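Local coordinates for protein 3-oxo-glucose-6-phosphate:glutamate aminotransferase (Bacillus subtilis subsp. subtilis, PDB 4K2M) that catalyses the reversible pyridoxal phosphate-dependent transfer of an amino group from glutamate to 3-dehydro-glucose 6-phosphate, giving kanosamine 6-phosphate for antibiotic synthesis, at residues A[253-257]-A[297-301]. Residue numbers count along the deposited sequence, not the author numbering.
Sequences VCGKA and MDNLQ
In this aspartate aminotransferase fold, residues 253-257, in the loop joining strands 240-244 and 258-262 of the seven-stranded mixed sheet, pack on the start of helix 299-308. The loop is extended apart from a kink at Cys-254 (phi/psi -118/52). The segments run in opposite senses, with CA atoms 6.1 Å apart for Val-253 and Gln-301 and 5.6 Å for Ala-257 and Met-297. Polar contact centres on buried Gln-301, whose m, m side chain reaches across to the loop: Cys-254 N donates to Gln-301 OE1 (3.0 Å), and Gln-301 NE2 returns a weak bond to Cys-254 O (3.1 Å). At Gly-255 an ideal CB would clash with Gln-301 NE2. One water accepts from Asp-298 N (3.0 Å) and donates to Lys-256 O (2.8 Å). Apolar contact comes from all-trans Met-297, whose CE reaches Ala-257 CB (3.6 Å) and Val-253 CG1 (3.8 Å). Asp-298 occupies the N-cap position without a side-chain capping bond; its carboxylate pairs with Lys-256 of the second subunit, and Lys-256 NZ reciprocally with that subunit's Asp-298 OD1 and, by hydrogen bond, its Lys-296 O. Ala-257 touches the bound external aldimine. The Gln-301 amide thus joins cofactor-site loop to first helical turn without a charge.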
loop_
_atom_site.group_PDB
_atom_site.type_symbol
_atom_site.label_atom_id
_atom_site.label_comp_id
_atom_site.label_asym_id
_atom_site.label_seq_id
_atom_site.Cartn_x
_atom_site.Cartn_y
_atom_site.Cartn_z
ATOM N N VAL A 253 3.565 -6.064 -10.160
ATOM C CA VAL A 253 2.290 -6.688 -9.847
ATOM C C VAL A 253 1.173 -5.795 -10.395
ATOM O O VAL A 253 1.376 -5.085 -11.387
ATOM C CB VAL A 253 2.148 -6.974 -8.325
ATOM C CG1 VAL A 253 3.190 -8.029 -7.898
ATOM C CG2 VAL A 253 2.323 -5.687 -7.501
ATOM N N CYS A 254 -0.015 -5.848 -9.798
ATOM C CA CYS A 254 -1.120 -5.013 -10.268
ATOM C C CYS A 254 -1.571 -4.042 -9.183
ATOM O O CYS A 254 -2.761 -3.953 -8.837
ATOM C CB CYS A 254 -2.304 -5.864 -10.730
ATOM S SG CYS A 254 -1.886 -6.918 -12.146
ATOM N N GLY A 255 -0.601 -3.310 -8.653
ATOM C CA GLY A 255 -0.829 -2.347 -7.602
ATOM C C GLY A 255 0.543 -1.994 -7.043
ATOM O O GLY A 255 1.567 -2.329 -7.640
ATOM N N LYS A 256 0.585 -1.329 -5.897
ATOM C CA LYS A 256 1.887 -1.026 -5.296
ATOM C C LYS A 256 2.416 -2.218 -4.495
ATOM O O LYS A 256 1.641 -2.927 -3.830
ATOM C CB LYS A 256 1.793 0.233 -4.411
ATOM C CG LYS A 256 1.668 1.531 -5.215
ATOM C CD LYS A 256 1.727 2.783 -4.340
ATOM C CE LYS A 256 0.510 2.956 -3.451
ATOM N NZ LYS A 256 -0.711 3.185 -4.277
ATOM N N ALA A 257 3.731 -2.434 -4.574
ATOM C CA ALA A 257 4.413 -3.429 -3.757
ATOM C C ALA A 257 5.916 -3.251 -3.916
ATOM O O ALA A 257 6.365 -2.612 -4.864
ATOM C CB ALA A 257 4.001 -4.851 -4.193
ATOM N N MET A 297 3.416 -6.193 1.934
ATOM C CA MET A 297 2.722 -6.414 0.659
ATOM C C MET A 297 1.405 -7.139 0.931
ATOM O O MET A 297 1.303 -7.897 1.901
ATOM C CB MET A 297 3.609 -7.264 -0.257
ATOM C CG MET A 297 3.012 -7.584 -1.609
ATOM S SD MET A 297 4.300 -8.435 -2.549
ATOM C CE MET A 297 3.580 -8.467 -4.181
ATOM N N ASP A 298 0.395 -6.898 0.096
ATOM C CA ASP A 298 -0.869 -7.617 0.199
ATOM C C ASP A 298 -0.761 -9.022 -0.392
ATOM O O ASP A 298 -0.121 -9.217 -1.430
ATOM C CB ASP A 298 -1.958 -6.857 -0.559
ATOM C CG ASP A 298 -2.411 -5.606 0.174
ATOM O OD1 ASP A 298 -2.229 -5.564 1.406
ATOM O OD2 ASP A 298 -2.929 -4.683 -0.490
ATOM N N ASN A 299 -1.406 -9.985 0.265
ATOM C CA ASN A 299 -1.493 -11.363 -0.216
ATOM C C ASN A 299 -2.029 -11.431 -1.640
ATOM O O ASN A 299 -1.557 -12.227 -2.461
ATOM C CB ASN A 299 -2.395 -12.174 0.733
ATOM C CG ASN A 299 -2.420 -13.661 0.403
ATOM O OD1 ASN A 299 -1.390 -14.338 0.468
ATOM N ND2 ASN A 299 -3.605 -14.185 0.096
ATOM N N LEU A 300 -3.028 -10.606 -1.942
ATOM C CA LEU A 300 -3.600 -10.608 -3.290
ATOM C C LEU A 300 -2.525 -10.256 -4.312
ATOM O O LEU A 300 -2.409 -10.909 -5.356
ATOM C CB LEU A 300 -4.793 -9.648 -3.395
ATOM C CG LEU A 300 -5.486 -9.661 -4.767
ATOM C CD1 LEU A 300 -6.910 -10.155 -4.636
ATOM C CD2 LEU A 300 -5.481 -8.277 -5.414
ATOM N N GLN A 301 -1.705 -9.255 -4.001
ATOM C CA GLN A 301 -0.653 -8.851 -4.933
ATOM C C GLN A 301 0.456 -9.887 -5.034
ATOM O O GLN A 301 1.067 -10.044 -6.094
ATOM C CB GLN A 301 -0.046 -7.490 -4.550
ATOM C CG GLN A 301 -0.994 -6.301 -4.694
ATOM C CD GLN A 301 -1.577 -6.136 -6.101
ATOM O OE1 GLN A 301 -0.987 -6.561 -7.099
ATOM N NE2 GLN A 301 -2.753 -5.516 -6.177
HETATM O O HOH W 1 0.911 -4.540 -1.605
#